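Local coordinates for twitching motility protein PilT (Aquifex aeolicus, PDB 2EYU) that acts as the motor that retracts pili during twitching motility, probably powered by ATP hydrolysis in its C-terminal domain, at residues A[18-23]-A[184-189]; A[134-139]-A[202-207]. The protein carries 1 engineered substitution. All coordinates share one frame; numbering follows the deposited sequence.

Contact 1 (A[18-23]-A[184-189])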
loop_
_atom_site.group_PDB
_atom_site.type_symbol
_atom_site.label_atom_id
_atom_site.label_comp_id
_atom_site.label_asym_id
_atom_site.label_seq_id
_atom_site.Cartn_x
_atom_site.Cartn_y
_atom_site.Cartn_z
ATOM N N LEU A 18 -7.352 6.507 -4.806
ATOM C CA LEU A 18 -7.684 7.699 -4.023
ATOM C C LEU A 18 -9.021 7.579 -3.308
ATOM O O LEU A 18 -9.326 8.230 -2.299
ATOM C CB LEU A 18 -7.689 8.898 -4.982
ATOM C CG LEU A 18 -7.199 10.256 -4.494
ATOM C CD1 LEU A 18 -5.869 10.173 -3.766
ATOM C CD2 LEU A 18 -7.098 11.223 -5.673
ATOM N N GLU A 19 -9.937 6.729 -3.769
ATOM C CA GLU A 19 -11.195 6.591 -3.022
ATOM C C GLU A 19 -10.968 5.996 -1.645
ATOM O O GLU A 19 -11.764 6.137 -0.718
ATOM C CB GLU A 19 -12.114 5.653 -3.792
ATOM C CG GLU A 19 -12.960 6.269 -4.891
ATOM C CD GLU A 19 -13.637 5.130 -5.651
ATOM O OE1 GLU A 19 -13.934 4.117 -4.977
ATOM O OE2 GLU A 19 -13.837 5.265 -6.872
ATOM N N LEU A 20 -9.841 5.284 -1.560
ATOM C CA LEU A 20 -9.404 4.640 -0.334
ATOM C C LEU A 20 -9.239 5.680 0.759
ATOM O O LEU A 20 -9.520 5.497 1.940
ATOM C CB LEU A 20 -8.082 3.891 -0.527
ATOM C CG LEU A 20 -8.122 2.533 -1.237
ATOM C CD1 LEU A 20 -9.014 2.550 -2.457
ATOM C CD2 LEU A 20 -6.704 2.107 -1.606
ATOM N N CYS A 21 -8.766 6.864 0.361
ATOM C CA CYS A 21 -8.605 7.896 1.371
ATOM C C CYS A 21 -9.946 8.331 1.962
ATOM O O CYS A 21 -9.943 9.026 2.983
ATOM C CB CYS A 21 -7.952 9.138 0.770
ATOM S SG CYS A 21 -6.357 8.676 0.013
ATOM N N HIS A 22 -11.060 7.987 1.315
ATOM C CA HIS A 22 -12.344 8.357 1.921
ATOM C C HIS A 22 -12.801 7.285 2.888
ATOM O O HIS A 22 -13.865 7.416 3.504
ATOM C CB HIS A 22 -13.367 8.603 0.806
ATOM C CG HIS A 22 -13.128 9.952 0.179
ATOM N ND1 HIS A 22 -12.914 10.146 -1.159
ATOM C CD2 HIS A 22 -13.076 11.178 0.744
ATOM C CE1 HIS A 22 -12.737 11.435 -1.406
ATOM N NE2 HIS A 22 -12.831 12.092 -0.261
ATOM N N ARG A 23 -12.004 6.219 3.052
ATOM C CA ARG A 23 -12.425 5.220 4.050
ATOM C C ARG A 23 -12.203 5.788 5.447
ATOM O O ARG A 23 -11.281 6.558 5.683
ATOM C CB ARG A 23 -11.713 3.895 3.847
ATOM C CG ARG A 23 -11.613 3.373 2.433
ATOM C CD ARG A 23 -12.784 2.513 1.993
ATOM N NE ARG A 23 -12.418 1.603 0.915
ATOM C CZ ARG A 23 -13.107 1.377 -0.191
ATOM N NH1 ARG A 23 -14.258 2.009 -0.405
ATOM N NH2 ARG A 23 -12.670 0.522 -1.110
ATOM N N LEU A 184 -2.453 -4.130 -7.726
ATOM C CA LEU A 184 -3.417 -3.453 -6.824
ATOM C C LEU A 184 -4.446 -4.473 -6.350
ATOM O O LEU A 184 -5.013 -5.233 -7.142
ATOM C CB LEU A 184 -4.026 -2.279 -7.567
ATOM C CG LEU A 184 -5.153 -1.443 -6.981
ATOM C CD1 LEU A 184 -4.708 -0.637 -5.773
ATOM C CD2 LEU A 184 -5.717 -0.496 -8.037
ATOM N N LEU A 185 -4.703 -4.492 -5.053
ATOM C CA LEU A 185 -5.673 -5.421 -4.479
ATOM C C LEU A 185 -6.557 -4.638 -3.505
ATOM O O LEU A 185 -6.130 -4.291 -2.403
ATOM C CB LEU A 185 -5.028 -6.571 -3.724
ATOM C CG LEU A 185 -5.967 -7.483 -2.931
ATOM C CD1 LEU A 185 -7.095 -8.003 -3.812
ATOM C CD2 LEU A 185 -5.234 -8.658 -2.306
ATOM N N ILE A 186 -7.766 -4.350 -3.949
ATOM C CA ILE A 186 -8.707 -3.680 -3.038
ATOM C C ILE A 186 -9.864 -4.648 -2.833
ATOM O O ILE A 186 -10.735 -4.717 -3.694
ATOM C CB ILE A 186 -9.142 -2.327 -3.576
ATOM C CG1 ILE A 186 -7.995 -1.297 -3.537
ATOM C CG2 ILE A 186 -10.352 -1.697 -2.884
ATOM C CD1 ILE A 186 -8.328 -0.064 -4.345
ATOM N N PRO A 187 -9.790 -5.327 -1.695
ATOM C CA PRO A 187 -10.625 -6.499 -1.440
ATOM C C PRO A 187 -12.084 -6.089 -1.661
ATOM O O PRO A 187 -12.404 -4.918 -1.484
ATOM C CB PRO A 187 -10.327 -6.873 -0.004
ATOM C CG PRO A 187 -9.025 -6.243 0.318
ATOM C CD PRO A 187 -8.913 -5.021 -0.549
ATOM N N ASN A 188 -12.851 -7.062 -2.098
ATOM C CA ASN A 188 -14.295 -6.995 -2.275
ATOM C C ASN A 188 -14.828 -8.176 -1.469
ATOM O O ASN A 188 -14.001 -8.845 -0.832
ATOM C CB ASN A 188 -14.701 -7.032 -3.737
ATOM C CG ASN A 188 -14.264 -8.299 -4.450
ATOM O OD1 ASN A 188 -13.757 -9.234 -3.829
ATOM N ND2 ASN A 188 -14.452 -8.356 -5.756
ATOM N N THR A 189 -16.119 -8.450 -1.453
ATOM C CA THR A 189 -16.592 -9.504 -0.554
ATOM C C THR A 189 -15.932 -10.854 -0.821
ATOM O O THR A 189 -15.644 -11.587 0.129
ATOM C CB THR A 189 -18.123 -9.658 -0.663
ATOM O OG1 THR A 189 -18.757 -8.769 0.260
ATOM C CG2 THR A 189 -18.515 -11.080 -0.287
HETATM O O HOH W 1 -11.415 -2.374 0.077
#
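I186 meets L20 and R23 just past the end of strand 179-185. Two residues earlier, in the strand, L184 turns its CB to the same side but fills the neighbouring space, against V17 and I166. L185 faces the other way. I186 then carries the contact. Its CG1 stands anti to the carbonyl carbon (chi1 -70°), and the extended chain sends CD1 at L20, tip to tip. I186 CD1 lies 3.3 Å from L20 CD1, tighter than usual carbon packing, and 3.9 Å from L20 CD2. An alanine at L20 would lack both methyl branches and would probably leave I186 CD1 without its mate and open a gap there. The other branch, I186 CG2, sits at the edge of the R23 guanidinium, in its plane, 3.7 Å from R23 NH2. Next, P187 O accepts from a water at 3.1 Å, which is also held weakly by R23 NH2. N188 then caps helix 189-197, its OD1 bonded to I191 N. Behind L20, C21 packs on M45, Y48 and I49 of helix 38-52. This is apolar packing of a short helix and its turn against a sheet strand's exit, in a fold consistent with the P-loop NTPase clan.

Contact 2 (A[134-139]-A[202-207])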
loop_
_atom_site.group_PDB
_atom_site.type_symbol
_atom_site.label_atom_id
_atom_site.label_comp_id
_atom_site.label_asym_id
_atom_site.label_seq_id
_atom_site.Cartn_x
_atom_site.Cartn_y
_atom_site.Cartn_z
ATOM N N THR A 134 4.897 -7.812 -3.956
ATOM C CA THR A 134 3.611 -8.234 -4.526
ATOM C C THR A 134 2.489 -8.169 -3.513
ATOM O O THR A 134 2.720 -8.176 -2.304
ATOM C CB THR A 134 3.821 -9.675 -5.045
ATOM O OG1 THR A 134 4.415 -9.561 -6.364
ATOM C CG2 THR A 134 2.553 -10.468 -5.221
ATOM N N ALA A 135 1.243 -8.089 -3.962
ATOM C CA ALA A 135 0.128 -7.992 -3.030
ATOM C C ALA A 135 0.105 -9.241 -2.155
ATOM O O ALA A 135 -0.198 -9.140 -0.969
ATOM C CB ALA A 135 -1.179 -7.799 -3.781
ATOM N N ILE A 136 0.439 -10.370 -2.778
ATOM C CA ILE A 136 0.440 -11.655 -2.105
ATOM C C ILE A 136 1.575 -11.763 -1.095
ATOM O O ILE A 136 1.394 -12.265 0.019
ATOM C CB ILE A 136 0.600 -12.803 -3.117
ATOM C CG1 ILE A 136 -0.487 -12.874 -4.190
ATOM C CG2 ILE A 136 0.739 -14.138 -2.398
ATOM C CD1 ILE A 136 -0.013 -13.538 -5.469
ATOM N N ASP A 137 2.778 -11.325 -1.471
ATOM C CA ASP A 137 3.885 -11.463 -0.510
ATOM C C ASP A 137 3.618 -10.592 0.710
ATOM O O ASP A 137 4.074 -10.844 1.822
ATOM C CB ASP A 137 5.230 -11.041 -1.097
ATOM C CG ASP A 137 5.519 -11.643 -2.449
ATOM O OD1 ASP A 137 6.261 -11.009 -3.233
ATOM O OD2 ASP A 137 5.003 -12.745 -2.725
ATOM N N THR A 138 2.895 -9.515 0.418
ATOM C CA THR A 138 2.560 -8.501 1.421
ATOM C C THR A 138 1.765 -9.108 2.567
ATOM O O THR A 138 2.053 -8.845 3.736
ATOM C CB THR A 138 1.803 -7.345 0.750
ATOM O OG1 THR A 138 2.769 -6.598 -0.020
ATOM C CG2 THR A 138 1.186 -6.411 1.778
ATOM N N ILE A 139 0.814 -9.939 2.144
ATOM C CA ILE A 139 -0.063 -10.624 3.101
ATOM C C ILE A 139 0.697 -11.651 3.906
ATOM O O ILE A 139 0.523 -11.807 5.107
ATOM C CB ILE A 139 -1.256 -11.266 2.375
ATOM C CG1 ILE A 139 -2.115 -10.204 1.707
ATOM C CG2 ILE A 139 -2.056 -12.152 3.326
ATOM C CD1 ILE A 139 -3.156 -10.744 0.735
ATOM N N GLN A 202 -6.252 -18.504 -5.083
ATOM C CA GLN A 202 -7.483 -18.035 -5.715
ATOM C C GLN A 202 -7.654 -16.528 -5.659
ATOM O O GLN A 202 -8.254 -15.922 -6.550
ATOM C CB GLN A 202 -8.665 -18.768 -5.056
ATOM C CG GLN A 202 -8.500 -20.280 -5.168
ATOM C CD GLN A 202 -9.042 -20.858 -6.458
ATOM O OE1 GLN A 202 -9.369 -20.151 -7.409
ATOM N NE2 GLN A 202 -9.152 -22.184 -6.517
ATOM N N VAL A 203 -7.132 -15.847 -4.644
ATOM C CA VAL A 203 -7.163 -14.387 -4.583
ATOM C C VAL A 203 -6.412 -13.812 -5.788
ATOM O O VAL A 203 -6.854 -12.819 -6.362
ATOM C CB VAL A 203 -6.507 -13.858 -3.296
ATOM C CG1 VAL A 203 -6.186 -12.374 -3.365
ATOM C CG2 VAL A 203 -7.404 -14.149 -2.089
ATOM N N TYR A 204 -5.291 -14.458 -6.134
ATOM C CA TYR A 204 -4.501 -13.982 -7.277
ATOM C C TYR A 204 -5.269 -14.158 -8.578
ATOM O O TYR A 204 -5.373 -13.227 -9.376
ATOM C CB TYR A 204 -3.153 -14.699 -7.378
ATOM C CG TYR A 204 -2.287 -14.161 -8.507
ATOM C CD1 TYR A 204 -1.555 -12.997 -8.335
ATOM C CD2 TYR A 204 -2.203 -14.807 -9.733
ATOM C CE1 TYR A 204 -0.756 -12.479 -9.345
ATOM C CE2 TYR A 204 -1.406 -14.297 -10.751
ATOM C CZ TYR A 204 -0.688 -13.139 -10.553
ATOM O OH TYR A 204 0.105 -12.628 -11.564
ATOM N N SER A 205 -5.824 -15.352 -8.778
ATOM C CA SER A 205 -6.642 -15.603 -9.962
ATOM C C SER A 205 -7.742 -14.556 -10.041
ATOM O O SER A 205 -8.115 -14.047 -11.100
ATOM C CB SER A 205 -7.250 -16.999 -9.966
ATOM O OG SER A 205 -6.362 -18.010 -9.531
ATOM N N LEU A 206 -8.316 -14.174 -8.894
ATOM C CA LEU A 206 -9.327 -13.114 -9.004
ATOM C C LEU A 206 -8.689 -11.775 -9.329
ATOM O O LEU A 206 -9.334 -10.816 -9.757
ATOM C CB LEU A 206 -10.102 -13.015 -7.688
ATOM C CG LEU A 206 -11.599 -13.319 -7.760
ATOM C CD1 LEU A 206 -11.835 -14.635 -8.473
ATOM C CD2 LEU A 206 -12.209 -13.349 -6.367
HETATM N N MSE A 207 -7.370 -11.604 -9.116
HETATM C CA MSE A 207 -6.877 -10.260 -9.468
HETATM C C MSE A 207 -6.739 -10.188 -10.983
HETATM O O MSE A 207 -6.848 -9.108 -11.550
HETATM C CB MSE A 207 -5.548 -9.961 -8.800
HETATM C CG MSE A 207 -5.566 -9.386 -7.390
HETATM SE SE MSE A 207 -3.905 -9.735 -6.443
HETATM C CE MSE A 207 -3.148 -8.047 -7.057
#
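I136 and Y204 form the tight part of this helix-helix contact. Their side chains cross at about a right angle, and one methyl does the touching. I136 CD1 lies 3.3 Å from Y204 CD1 and 3.8 Å from Y204 CG. It approaches the ring obliquely. Y204 holds CG anti to its backbone N (chi1 -177°), which swings the ring across the end of I136. Both residues are partly exposed, so the closest approach falls toward the solvent side. The deeper half is buried but looser. There A135 CB meets only the end of selenomethionine M207, with CE at 3.8 Å. A bend at chi3 (91°) turns that methyl to the small alanine. I165 and L185 also pack on A135, and L185 and T218 on M207. The start of helix 135-144 is fixed from within. T134 O accepts from T138 N at 3.0 Å and from T138 OG1 at 2.8 Å, on opposite faces of its carbonyl plane. The polar end of Y204 is engaged away from the contact, where OH bonds E246 OE2. No hydrogen bond joins the two segments. The two helices are therefore held here by dispersion and shape, while the tie to E246 probably limits the swing of the ring.

In the fold
The centres of the two contacts lie 15 Å apart. Their segments alternate along the chain: 18-23, 134-139, 184-189, 202-207. Strand 179-185 joins them. L184 turns to the side of contact 1, while L185 points to contact 2, where its CB is 4.0 Å from A135 CB. L184 O also comes within 3.4 Å of M207 CE. Helix 16-19 packs against the strand on one side, with helix 38-52 on segment 18-23 behind it. Helices 135-144, 189-197 and 200-209 lie on the other. The strand belongs to the antiparallel end of the mixed sheet, beyond the parallel strands. The contacts therefore gather segments distant in sequence around one strand of the motor's probable P-loop NTPase fold.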